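Local coordinates for flagellar hook-associated protein (Burkholderia pseudomallei, PDB 4UT1), which probably serves as a structural protein of the bacterial flagellum, forming part of the junction between the hook and the filament, at residues S167-T172 against G287-L292; T174-Y179 against S215-V220; T457-G462 against D556-T561. All blocks are in the same frame, centred on the assembly; numbering follows the deposited sequence.

Interaction 1: residues S167-T172 against G287-L292; sequences SQLTDT and GALGGL. With EDO (1,2-ethanediol), chain M.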
ATOM      1  N   SER A 167       1.298 -21.976  -9.659  1.00 12.81           N
ATOM      2  CA  SER A 167       0.991 -23.287 -10.229  1.00 12.54           C
ATOM      3  C   SER A 167       1.120 -23.297 -11.743  1.00 15.73           C
ATOM      4  O   SER A 167       1.642 -24.259 -12.325  1.00 14.04           O
ATOM      5  CB  SER A 167      -0.403 -23.733  -9.806  1.00 14.59           C
ATOM      6  OG  SER A 167      -0.369 -24.154  -8.453  1.00 22.88           O
ATOM      7  N   GLN A 168       0.671 -22.228 -12.383  1.00 13.53           N
ATOM      8  CA  GLN A 168       0.745 -22.156 -13.838  1.00 14.73           C
ATOM      9  C   GLN A 168       2.175 -22.019 -14.339  1.00 14.50           C
ATOM     10  O   GLN A 168       2.529 -22.593 -15.382  1.00 16.10           O
ATOM     11  CB  GLN A 168      -0.110 -21.006 -14.358  1.00 14.04           C
ATOM     12  CG  GLN A 168      -1.608 -21.317 -14.276  1.00 12.63           C
ATOM     13  CD  GLN A 168      -2.466 -20.182 -14.776  1.00 17.18           C
ATOM     14  OE1 GLN A 168      -3.282 -19.642 -14.035  1.00 27.97           O
ATOM     15  NE2 GLN A 168      -2.298 -19.817 -16.035  1.00 17.37           N
ATOM     16  N   LEU A 169       3.001 -21.277 -13.603  1.00 12.88           N
ATOM     17  CA  LEU A 169       4.432 -21.226 -13.904  1.00 12.93           C
ATOM     18  C   LEU A 169       5.032 -22.629 -13.888  1.00 13.94           C
ATOM     19  O   LEU A 169       5.740 -23.017 -14.810  1.00 13.09           O
ATOM     20  CB  LEU A 169       5.181 -20.320 -12.916  1.00 14.48           C
ATOM     21  CG  LEU A 169       4.890 -18.825 -13.047  1.00 16.11           C
ATOM     22  CD1 LEU A 169       5.536 -18.046 -11.926  1.00 18.14           C
ATOM     23  CD2 LEU A 169       5.359 -18.295 -14.410  1.00 14.48           C
ATOM     24  N   THR A 170       4.752 -23.400 -12.847  1.00 12.78           N
ATOM     25  CA  THR A 170       5.302 -24.758 -12.765  1.00 13.86           C
ATOM     26  C   THR A 170       4.781 -25.655 -13.887  1.00 14.18           C
ATOM     27  O   THR A 170       5.552 -26.396 -14.516  1.00 16.55           O
ATOM     28  CB  THR A 170       4.983 -25.408 -11.401  1.00 17.15           C
ATOM     29  OG1 THR A 170       5.592 -24.636 -10.366  1.00 15.13           O
ATOM     30  CG2 THR A 170       5.509 -26.847 -11.340  1.00 16.75           C
ATOM     31  N   ASP A 171       3.480 -25.587 -14.153  1.00 14.42           N
ATOM     32  CA  ASP A 171       2.907 -26.380 -15.238  1.00 15.75           C
ATOM     33  C   ASP A 171       3.537 -25.989 -16.554  1.00 17.37           C
ATOM     34  O   ASP A 171       3.829 -26.854 -17.384  1.00 14.95           O
ATOM     35  CB  ASP A 171       1.393 -26.212 -15.322  1.00 15.56           C
ATOM     36  CG  ASP A 171       0.672 -26.961 -14.231  1.00 19.83           C
ATOM     37  OD1 ASP A 171       1.333 -27.774 -13.554  1.00 23.39           O
ATOM     38  OD2 ASP A 171      -0.547 -26.743 -14.056  1.00 22.07           O
ATOM     39  N   THR A 172       3.778 -24.691 -16.722  1.00 14.24           N
ATOM     40  CA  THR A 172       4.340 -24.186 -17.959  1.00 13.69           C
ATOM     41  C   THR A 172       5.758 -24.735 -18.137  1.00 15.93           C
ATOM     42  O   THR A 172       6.138 -25.154 -19.237  1.00 17.92           O
ATOM     43  CB  THR A 172       4.359 -22.656 -17.994  1.00 13.94           C
ATOM     44  OG1 THR A 172       3.016 -22.162 -17.922  1.00 15.21           O
ATOM     45  CG2 THR A 172       5.003 -22.155 -19.283  1.00 17.00           C
ATOM     46  N   GLY A 287       5.244 -16.011 -24.527  1.00 16.67           N
ATOM     47  CA  GLY A 287       4.548 -17.215 -24.126  1.00 17.34           C
ATOM     48  C   GLY A 287       3.790 -17.082 -22.822  1.00 15.13           C
ATOM     49  O   GLY A 287       3.721 -15.995 -22.232  1.00 15.52           O
ATOM     50  N   ALA A 288       3.236 -18.195 -22.363  1.00 14.73           N
ATOM     51  CA  ALA A 288       2.508 -18.210 -21.102  1.00 19.40           C
ATOM     52  C   ALA A 288       3.407 -17.675 -19.993  1.00 18.37           C
ATOM     53  O   ALA A 288       2.954 -16.965 -19.104  1.00 16.46           O
ATOM     54  CB  ALA A 288       2.018 -19.607 -20.770  1.00 18.39           C
ATOM     55  N   LEU A 289       4.687 -18.023 -20.070  1.00 16.07           N
ATOM     56  CA  LEU A 289       5.670 -17.579 -19.098  1.00 18.34           C
ATOM     57  C   LEU A 289       5.640 -16.067 -18.956  1.00 16.15           C
ATOM     58  O   LEU A 289       5.410 -15.542 -17.873  1.00 14.83           O
ATOM     59  CB  LEU A 289       7.066 -18.050 -19.507  1.00 18.98           C
ATOM     60  CG  LEU A 289       7.881 -18.724 -18.408  1.00 28.70           C
ATOM     61  CD1 LEU A 289       7.110 -19.909 -17.847  1.00 20.06           C
ATOM     62  CD2 LEU A 289       9.261 -19.158 -18.939  1.00 17.26           C
ATOM     63  N   GLY A 290       5.844 -15.370 -20.067  1.00 16.18           N
ATOM     64  CA  GLY A 290       5.928 -13.924 -20.049  1.00 17.83           C
ATOM     65  C   GLY A 290       4.620 -13.260 -19.656  1.00 17.17           C
ATOM     66  O   GLY A 290       4.617 -12.227 -18.978  1.00 16.60           O
ATOM     67  N   GLY A 291       3.513 -13.839 -20.100  1.00 13.08           N
ATOM     68  CA  GLY A 291       2.191 -13.321 -19.761  1.00 15.67           C
ATOM     69  C   GLY A 291       1.907 -13.474 -18.276  1.00 16.47           C
ATOM     70  O   GLY A 291       1.317 -12.586 -17.642  1.00 16.63           O
ATOM     71  N   LEU A 292       2.320 -14.608 -17.714  1.00 13.19           N
ATOM     72  CA  LEU A 292       2.130 -14.857 -16.287  1.00 12.81           C
ATOM     73  C   LEU A 292       2.942 -13.864 -15.479  1.00 14.28           C
ATOM     74  O   LEU A 292       2.432 -13.238 -14.551  1.00 14.67           O
ATOM     75  CB  LEU A 292       2.547 -16.280 -15.913  1.00 14.10           C
ATOM     76  CG  LEU A 292       1.573 -17.404 -16.271  1.00 13.00           C
ATOM     77  CD1 LEU A 292       2.312 -18.730 -16.361  1.00 14.37           C
ATOM     78  CD2 LEU A 292       0.464 -17.495 -15.233  1.00 15.05           C
TER
HETATM   79  C1  EDO M1639       0.700 -24.514 -19.356  1.00 26.52           C
HETATM   80  O1  EDO M1639       1.036 -23.141 -19.596  1.00 26.78           O
HETATM   81  C2  EDO M1639      -0.574 -24.597 -18.526  1.00 32.41           C
HETATM   82  O2  EDO M1639      -0.531 -23.632 -17.465  1.00 30.14           O
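Leu169, Thr172 and Gln168 of helix 134-193 pack against Leu292, Leu289 and Ala288 in the N-terminal part of helix 287-322. The two helix segments run nearly antiparallel, at 161° between their directions, with axes 9.6 Å apart at the closest point, within the long helical bundle of this protein.

Apolar contact carries the interface. Leu292 points at the partner helix and spreads its two methyls over it: Leu292 CD1 lies 3.6 Å from Leu169 CD2, while Leu292 CD2 rests 3.7 Å from Gln168 CB and also touches the amide end of that glutamine. The side chains of Leu169 and Leu292 lie alongside, pointing opposite ways, whereas Gln168 lies across Leu292. Leu289 reaches over with CD1, which presses on Thr172 CG2 at 3.4 Å, tighter than usual for two carbons. Helix 80-106 adds Thr94 and Leu98 against Leu292.

The side-chain hydrogen bond of the contact lies within helix 134-193. With OG1 of Thr172 beside its own backbone N (chi1 -62°), the hydroxyl turns back to Gln168 O, 2.6 Å away and 37° out of the carbonyl plane. The backbone N of Thr172 reaches the same oxygen from the opposite face, so Gln168 O is gripped twice. A 1,2-ethanediol, probably from the crystallisation liquor, donates through O1 to Thr172 OG1 at 2.8 Å.

The hydroxyl of Thr172 thus spends its proton within its own helix and accepts from the ethanediol, and its methyl is left to meet the leucine. The chemistry implies that the two segments meet by close apolar fit, with no polar bond between them.

Interaction 2: residues T174-Y179 against S215-V220; sequences TQINSY and SQLAGV. With EDO (1,2-ethanediol), chain E.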
ATOM      1  N   THR A 174       6.987 -27.526 -16.784  1.00 18.07           N
ATOM      2  CA  THR A 174       6.928 -28.965 -17.035  1.00 17.72           C
ATOM      3  C   THR A 174       6.716 -29.221 -18.525  1.00 18.76           C
ATOM      4  O   THR A 174       7.354 -30.099 -19.118  1.00 18.92           O
ATOM      5  CB  THR A 174       5.817 -29.646 -16.213  1.00 17.66           C
ATOM      6  OG1 THR A 174       6.012 -29.382 -14.817  1.00 18.25           O
ATOM      7  CG2 THR A 174       5.843 -31.145 -16.424  1.00 18.60           C
ATOM      8  N   GLN A 175       5.830 -28.447 -19.139  1.00 19.67           N
ATOM      9  CA  GLN A 175       5.566 -28.624 -20.556  1.00 22.59           C
ATOM     10  C   GLN A 175       6.758 -28.208 -21.396  1.00 17.61           C
ATOM     11  O   GLN A 175       7.116 -28.888 -22.352  1.00 16.95           O
ATOM     12  CB  GLN A 175       4.330 -27.838 -20.972  1.00 17.79           C
ATOM     13  CG  GLN A 175       3.087 -28.283 -20.249  1.00 18.22           C
ATOM     14  CD  GLN A 175       1.844 -27.689 -20.855  1.00 26.82           C
ATOM     15  OE1 GLN A 175       1.849 -27.262 -22.016  1.00 24.50           O
ATOM     16  NE2 GLN A 175       0.769 -27.648 -20.077  1.00 27.18           N
ATOM     17  N   ILE A 176       7.366 -27.086 -21.042  1.00 16.30           N
ATOM     18  CA  ILE A 176       8.578 -26.650 -21.715  1.00 13.51           C
ATOM     19  C   ILE A 176       9.652 -27.746 -21.720  1.00 15.15           C
ATOM     20  O   ILE A 176      10.276 -27.984 -22.745  1.00 17.04           O
ATOM     21  CB  ILE A 176       9.150 -25.382 -21.059  1.00 13.25           C
ATOM     22  CG1 ILE A 176       8.220 -24.204 -21.345  1.00 14.94           C
ATOM     23  CG2 ILE A 176      10.577 -25.105 -21.559  1.00 14.44           C
ATOM     24  CD1 ILE A 176       8.557 -22.957 -20.570  1.00 16.74           C
ATOM     25  N   ASN A 177       9.871 -28.395 -20.577  1.00 13.05           N
ATOM     26  CA  ASN A 177      10.889 -29.436 -20.489  1.00 15.36           C
ATOM     27  C   ASN A 177      10.525 -30.611 -21.378  1.00 15.77           C
ATOM     28  O   ASN A 177      11.395 -31.227 -21.999  1.00 16.31           O
ATOM     29  CB  ASN A 177      11.078 -29.902 -19.042  1.00 14.90           C
ATOM     30  CG  ASN A 177      11.736 -28.834 -18.171  1.00 19.30           C
ATOM     31  OD1 ASN A 177      12.411 -27.942 -18.678  1.00 16.33           O
ATOM     32  ND2 ASN A 177      11.555 -28.936 -16.860  1.00 16.98           N
ATOM     33  N   SER A 178       9.230 -30.907 -21.452  1.00 14.99           N
ATOM     34  CA  SER A 178       8.757 -31.966 -22.333  1.00 16.65           C
ATOM     35  C   SER A 178       9.088 -31.669 -23.789  1.00 17.55           C
ATOM     36  O   SER A 178       9.586 -32.524 -24.504  1.00 16.35           O
ATOM     37  CB  SER A 178       7.243 -32.160 -22.180  1.00 20.14           C
ATOM     38  OG  SER A 178       6.940 -32.722 -20.920  1.00 25.76           O
ATOM     39  N   TYR A 179       8.807 -30.449 -24.229  1.00 17.47           N
ATOM     40  CA  TYR A 179       9.058 -30.073 -25.616  1.00 18.28           C
ATOM     41  C   TYR A 179      10.537 -29.946 -25.976  1.00 19.71           C
ATOM     42  O   TYR A 179      10.942 -30.321 -27.078  1.00 18.97           O
ATOM     43  CB  TYR A 179       8.341 -28.768 -25.942  1.00 17.11           C
ATOM     44  CG  TYR A 179       6.842 -28.960 -26.046  1.00 19.00           C
ATOM     45  CD1 TYR A 179       6.305 -29.847 -26.970  1.00 23.26           C
ATOM     46  CD2 TYR A 179       5.968 -28.261 -25.223  1.00 22.30           C
ATOM     47  CE1 TYR A 179       4.931 -30.040 -27.068  1.00 22.13           C
ATOM     48  CE2 TYR A 179       4.601 -28.442 -25.316  1.00 20.47           C
ATOM     49  CZ  TYR A 179       4.088 -29.327 -26.241  1.00 22.45           C
ATOM     50  OH  TYR A 179       2.731 -29.505 -26.328  1.00 24.55           O
ATOM     51  N   SER A 215       6.868 -22.309 -28.319  1.00 20.85           N
ATOM     52  CA  SER A 215       6.835 -20.852 -28.372  1.00 18.15           C
ATOM     53  C   SER A 215       5.560 -20.288 -27.736  1.00 19.39           C
ATOM     54  O   SER A 215       5.515 -19.115 -27.377  1.00 18.69           O
ATOM     55  CB  SER A 215       6.965 -20.360 -29.817  1.00 20.28           C
ATOM     56  OG  SER A 215       5.847 -20.752 -30.595  1.00 19.09           O
ATOM     57  N   GLN A 216       4.531 -21.115 -27.595  1.00 18.53           N
ATOM     58  CA  GLN A 216       3.319 -20.690 -26.895  1.00 17.49           C
ATOM     59  C   GLN A 216       3.547 -20.660 -25.381  1.00 20.44           C
ATOM     60  O   GLN A 216       2.770 -20.056 -24.630  1.00 19.19           O
ATOM     61  CB  GLN A 216       2.141 -21.612 -27.234  1.00 20.04           C
ATOM     62  CG  GLN A 216       1.724 -21.576 -28.696  1.00 20.30           C
ATOM     63  CD  GLN A 216       0.719 -22.664 -29.026  1.00 25.94           C
ATOM     64  OE1 GLN A 216       0.029 -23.168 -28.146  1.00 32.86           O
ATOM     65  NE2 GLN A 216       0.644 -23.040 -30.293  1.00 31.14           N
ATOM     66  N   LEU A 217       4.625 -21.296 -24.933  1.00 18.07           N
ATOM     67  CA  LEU A 217       4.914 -21.371 -23.510  1.00 19.25           C
ATOM     68  C   LEU A 217       5.991 -20.373 -23.101  1.00 18.87           C
ATOM     69  O   LEU A 217       5.994 -19.871 -21.967  1.00 19.59           O
ATOM     70  CB  LEU A 217       5.334 -22.788 -23.121  1.00 17.79           C
ATOM     71  CG  LEU A 217       4.356 -23.906 -23.502  1.00 20.83           C
ATOM     72  CD1 LEU A 217       5.044 -25.256 -23.328  1.00 21.66           C
ATOM     73  CD2 LEU A 217       3.061 -23.832 -22.691  1.00 21.61           C
ATOM     74  N   ALA A 218       6.897 -20.072 -24.023  1.00 16.99           N
ATOM     75  CA  ALA A 218       7.999 -19.168 -23.728  1.00 18.83           C
ATOM     76  C   ALA A 218       8.578 -18.593 -25.003  1.00 20.42           C
ATOM     77  O   ALA A 218       8.494 -19.204 -26.064  1.00 20.45           O
ATOM     78  CB  ALA A 218       9.095 -19.887 -22.930  1.00 20.42           C
ATOM     79  N   GLY A 219       9.180 -17.418 -24.885  1.00 18.81           N
ATOM     80  CA  GLY A 219       9.835 -16.786 -26.010  1.00 19.52           C
ATOM     81  C   GLY A 219      11.092 -17.554 -26.349  1.00 19.80           C
ATOM     82  O   GLY A 219      12.009 -17.647 -25.535  1.00 20.34           O
ATOM     83  N   VAL A 220      11.115 -18.126 -27.547  1.00 22.10           N
ATOM     84  CA  VAL A 220      12.257 -18.906 -27.996  1.00 23.92           C
ATOM     85  C   VAL A 220      12.720 -18.490 -29.380  1.00 28.52           C
ATOM     86  O   VAL A 220      11.924 -18.058 -30.220  1.00 28.54           O
ATOM     87  CB  VAL A 220      11.936 -20.409 -28.023  1.00 18.44           C
ATOM     88  CG1 VAL A 220      11.591 -20.899 -26.621  1.00 19.38           C
ATOM     89  CG2 VAL A 220      10.808 -20.701 -29.006  1.00 21.40           C
TER
HETATM   90  C1  EDO E1631      13.583 -32.200 -19.426  1.00 23.46           C
HETATM   91  O1  EDO E1631      12.802 -33.238 -20.006  1.00 31.26           O
HETATM   92  C2  EDO E1631      14.749 -31.813 -20.326  1.00 29.22           C
HETATM   93  O2  EDO E1631      14.372 -30.833 -21.299  1.00 22.11           O
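Leu217 is the centre of this contact: its side chain points at helix 134-193 and meets Gln175, Ile176 and Tyr179, one helical turn of side chains. It sits in the loop that leads from helix 201-215 into strand 220-225, the first strand of an antiparallel sheet.

Aliphatic packing comes first. Leu217 CB lies 3.7 Å from Ile176 CG1, the two side chains running side by side but head to tail. With CG1 beside the backbone N (chi1 -69°) and the chain extended beyond it, Ile176 carries CD1 on to Ala218 CB, 3.9 Å away. Leu214 and Leu248 also pack on Ile176.

The other contacts belong mainly to one methyl. Leu217 CD1 stands at the edge of the Tyr179 ring, near its plane, 3.7 Å from Tyr179 CD2, and also touches Gln175 CB at 3.6 Å. Both Gln175 and Tyr179 are set roughly perpendicular to the leucine.

No polar bond joins the two segments; on the helix, Ser178 OG and Ser178 N reach Thr174 O from opposite faces of its plane, and a 1,2-ethanediol donates through both hydroxyls to Asn177 O.

With Gln175 exposed and Ile176 and Ala218 buried, the contact grades from solvent into the interior, and its cohesion rests on van der Waals fit between the segments.

Interaction 3: residues T457-G462 against D556-T561; sequences TNSGTG and DGDQFT. With EDO (1,2-ethanediol), chain U.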
ATOM      1  N   THR A 457     -22.628  34.177  34.319  1.00 18.55           N
ATOM      2  CA  THR A 457     -22.738  35.534  34.850  1.00 18.08           C
ATOM      3  C   THR A 457     -22.209  36.599  33.897  1.00 20.73           C
ATOM      4  O   THR A 457     -22.326  37.777  34.186  1.00 16.77           O
ATOM      5  CB  THR A 457     -21.988  35.686  36.177  1.00 18.52           C
ATOM      6  OG1 THR A 457     -20.665  35.139  36.049  1.00 16.96           O
ATOM      7  CG2 THR A 457     -22.732  34.957  37.298  1.00 19.86           C
ATOM      8  N   ASN A 458     -21.613  36.197  32.776  1.00 17.88           N
ATOM      9  CA  ASN A 458     -21.166  37.168  31.768  1.00 16.74           C
ATOM     10  C   ASN A 458     -22.291  38.088  31.323  1.00 20.47           C
ATOM     11  O   ASN A 458     -23.435  37.662  31.230  1.00 17.30           O
ATOM     12  CB  ASN A 458     -20.580  36.449  30.556  1.00 15.12           C
ATOM     13  CG  ASN A 458     -19.251  35.809  30.862  1.00 14.19           C
ATOM     14  OD1 ASN A 458     -18.730  35.952  31.971  1.00 17.71           O
ATOM     15  ND2 ASN A 458     -18.687  35.089  29.881  1.00 13.48           N
ATOM     16  N   SER A 459     -21.969  39.350  31.056  1.00 15.61           N
ATOM     17  CA  SER A 459     -22.973  40.305  30.626  1.00 17.14           C
ATOM     18  C   SER A 459     -22.718  40.757  29.196  1.00 17.64           C
ATOM     19  O   SER A 459     -23.586  41.341  28.560  1.00 17.70           O
ATOM     20  CB  SER A 459     -23.000  41.511  31.566  1.00 20.37           C
ATOM     21  OG  SER A 459     -21.781  42.234  31.487  1.00 17.54           O
ATOM     22  N   GLY A 460     -21.525  40.481  28.682  1.00 15.41           N
ATOM     23  CA  GLY A 460     -21.167  40.946  27.348  1.00 18.48           C
ATOM     24  C   GLY A 460     -21.677  40.049  26.230  1.00 19.30           C
ATOM     25  O   GLY A 460     -22.555  39.225  26.451  1.00 21.49           O
ATOM     26  N   THR A 461     -21.128  40.221  25.029  1.00 18.78           N
ATOM     27  CA  THR A 461     -21.536  39.455  23.864  1.00 16.56           C
ATOM     28  C   THR A 461     -20.459  38.467  23.432  1.00 17.52           C
ATOM     29  O   THR A 461     -20.452  38.025  22.286  1.00 17.14           O
ATOM     30  CB  THR A 461     -21.854  40.372  22.667  1.00 18.71           C
ATOM     31  OG1 THR A 461     -20.699  41.164  22.350  1.00 14.81           O
ATOM     32  CG2 THR A 461     -23.044  41.291  22.986  1.00 18.05           C
ATOM     33  N   GLY A 462     -19.535  38.159  24.337  1.00 15.90           N
ATOM     34  CA  GLY A 462     -18.465  37.222  24.026  1.00 15.05           C
ATOM     35  C   GLY A 462     -19.040  35.837  23.818  1.00 16.92           C
ATOM     36  O   GLY A 462     -19.889  35.394  24.595  1.00 16.79           O
ATOM     37  N   ASP A 556     -16.158  43.842  30.808  1.00 16.99           N
ATOM     38  CA  ASP A 556     -15.025  43.779  31.722  1.00 18.20           C
ATOM     39  C   ASP A 556     -15.308  42.722  32.782  1.00 15.03           C
ATOM     40  O   ASP A 556     -16.408  42.678  33.341  1.00 15.00           O
ATOM     41  CB  ASP A 556     -14.759  45.153  32.372  1.00 17.75           C
ATOM     42  CG  ASP A 556     -13.508  45.154  33.240  1.00 19.11           C
ATOM     43  OD1 ASP A 556     -12.423  44.821  32.724  1.00 17.46           O
ATOM     44  OD2 ASP A 556     -13.615  45.460  34.440  1.00 22.19           O
ATOM     45  N   GLY A 557     -14.343  41.831  33.001  1.00 14.72           N
ATOM     46  CA  GLY A 557     -14.486  40.768  33.981  1.00 11.62           C
ATOM     47  C   GLY A 557     -15.168  39.499  33.484  1.00 16.03           C
ATOM     48  O   GLY A 557     -15.228  38.525  34.227  1.00 13.03           O
ATOM     49  N   ASP A 558     -15.682  39.508  32.255  1.00 14.73           N
ATOM     50  CA  ASP A 558     -16.378  38.326  31.714  1.00 13.38           C
ATOM     51  C   ASP A 558     -15.366  37.191  31.626  1.00 13.79           C
ATOM     52  O   ASP A 558     -14.166  37.436  31.522  1.00 13.61           O
ATOM     53  CB  ASP A 558     -17.024  38.609  30.347  1.00 13.09           C
ATOM     54  CG  ASP A 558     -18.430  39.210  30.470  1.00 17.41           C
ATOM     55  OD1 ASP A 558     -18.929  39.348  31.605  1.00 15.40           O
ATOM     56  OD2 ASP A 558     -19.034  39.523  29.426  1.00 15.98           O
ATOM     57  N   GLN A 559     -15.851  35.956  31.701  1.00 14.85           N
ATOM     58  CA  GLN A 559     -14.976  34.801  31.866  1.00 13.63           C
ATOM     59  C   GLN A 559     -15.386  33.676  30.955  1.00 15.74           C
ATOM     60  O   GLN A 559     -16.567  33.494  30.668  1.00 15.54           O
ATOM     61  CB  GLN A 559     -14.999  34.298  33.313  1.00 13.75           C
ATOM     62  CG  GLN A 559     -14.664  35.362  34.370  1.00 14.81           C
ATOM     63  CD  GLN A 559     -14.999  34.884  35.767  1.00 17.26           C
ATOM     64  OE1 GLN A 559     -14.150  34.320  36.460  1.00 20.63           O
ATOM     65  NE2 GLN A 559     -16.255  35.077  36.179  1.00 19.70           N
ATOM     66  N   PHE A 560     -14.393  32.905  30.537  1.00 16.05           N
ATOM     67  CA  PHE A 560     -14.593  31.757  29.659  1.00 14.08           C
ATOM     68  C   PHE A 560     -13.745  30.619  30.204  1.00 15.69           C
ATOM     69  O   PHE A 560     -12.561  30.808  30.508  1.00 13.98           O
ATOM     70  CB  PHE A 560     -14.232  32.130  28.220  1.00 13.34           C
ATOM     71  CG  PHE A 560     -14.915  33.384  27.768  1.00 15.32           C
ATOM     72  CD1 PHE A 560     -14.353  34.624  28.036  1.00 16.20           C
ATOM     73  CD2 PHE A 560     -16.171  33.329  27.176  1.00 16.88           C
ATOM     74  CE1 PHE A 560     -15.011  35.798  27.676  1.00 16.77           C
ATOM     75  CE2 PHE A 560     -16.838  34.495  26.809  1.00 16.58           C
ATOM     76  CZ  PHE A 560     -16.248  35.737  27.066  1.00 13.14           C
ATOM     77  N   THR A 561     -14.359  29.452  30.380  1.00 16.17           N
ATOM     78  CA  THR A 561     -13.669  28.333  31.011  1.00 15.70           C
ATOM     79  C   THR A 561     -13.240  27.296  29.986  1.00 17.51           C
ATOM     80  O   THR A 561     -13.819  27.196  28.898  1.00 13.46           O
ATOM     81  CB  THR A 561     -14.544  27.642  32.066  1.00 18.15           C
ATOM     82  OG1 THR A 561     -15.745  27.149  31.446  1.00 14.12           O
ATOM     83  CG2 THR A 561     -14.917  28.614  33.167  1.00 18.00           C
TER
HETATM   84  C1  EDO U1647     -17.954  39.062  35.244  1.00 19.72           C
HETATM   85  O1  EDO U1647     -18.609  38.237  36.213  1.00 29.66           O
HETATM   86  C2  EDO U1647     -18.926  40.042  34.621  1.00 20.49           C
HETATM   87  O2  EDO U1647     -18.241  40.900  33.705  1.00 19.36           O
HETATM   88  O   HOH W   1     -18.659  36.338  34.779  1.00 20.10           O
HETATM   89  O   HOH W   2     -19.164  37.944  27.079  1.00 14.49           O
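Asn458 and Asp558 lay their flat ends against each other where two loops meet in the all-beta D3 domain, one joining strands 450-454 and 463-470, the other leading into strand 559-564. The amide and carboxylate planes are stacked, 23° apart, and each group reaches past the other to bond with backbone.

The amide of Asn458 is clamped to Gln559 at both ends. Asn458 OD1 accepts from Gln559 N at 2.9 Å, and Asn458 ND2 donates to Gln559 O at 2.8 Å, with that oxygen close to the amide plane. Such a pair of bonds mimics a neighbouring strand at the start of strand 559-564 and fixes the rotation of the amide. It also brings ND2 over one face of the Phe560 ring, offset toward the rim; at the edge of that ring, in its plane, lies Gly462 O.

Asp558 answers in the other direction. CG beside the backbone N (chi1 -86°) turns the carboxylate toward the backbone of residues 459-460, where Asp558 OD1 takes Ser459 N on its syn side at 3.1 Å and Asp558 OD2 uses its syn lone pair for Gly460 N at 2.8 Å. Ala555 N is a further donor to OD2. This gathering of backbone N-H groups would be expected to favour the charged form of the acid. A 1,2-ethanediol, probably from the crystallisation liquor, lies with O2 beside Asp558 OD1 and Asp556 O.

Two waters complete the joint. One donates to Asn458 OD1, accepts from Gln559 NE2 and is hydrogen-bonded to Thr457 OG1. The other bridges the two loops, accepting from Gly462 N at 2.8 Å and donating to Asp558 OD2 at 2.8 Å.

How the interactions relate
From the N terminus, helix 134-193 supplies the first partners of interactions 1 and 2 in succession. Interaction 2 closes the shorter loop, through helix 201-215; interaction 1 closes a longer one that encloses it and includes the antiparallel sheet starting at 220-225, before the chain enters helix 287-322. Their centres are about 9 Å apart and they touch: probable backbone hydrogen bonds join Leu289 N to Leu217 O and Ala288 N to Gln216 O, linking the loop to helix 287-322. Interaction 3 follows in series, closing a 93-residue loop within the D3 domain on the opposite side of the chain's centre, about 77 Å from interaction 1 between centres.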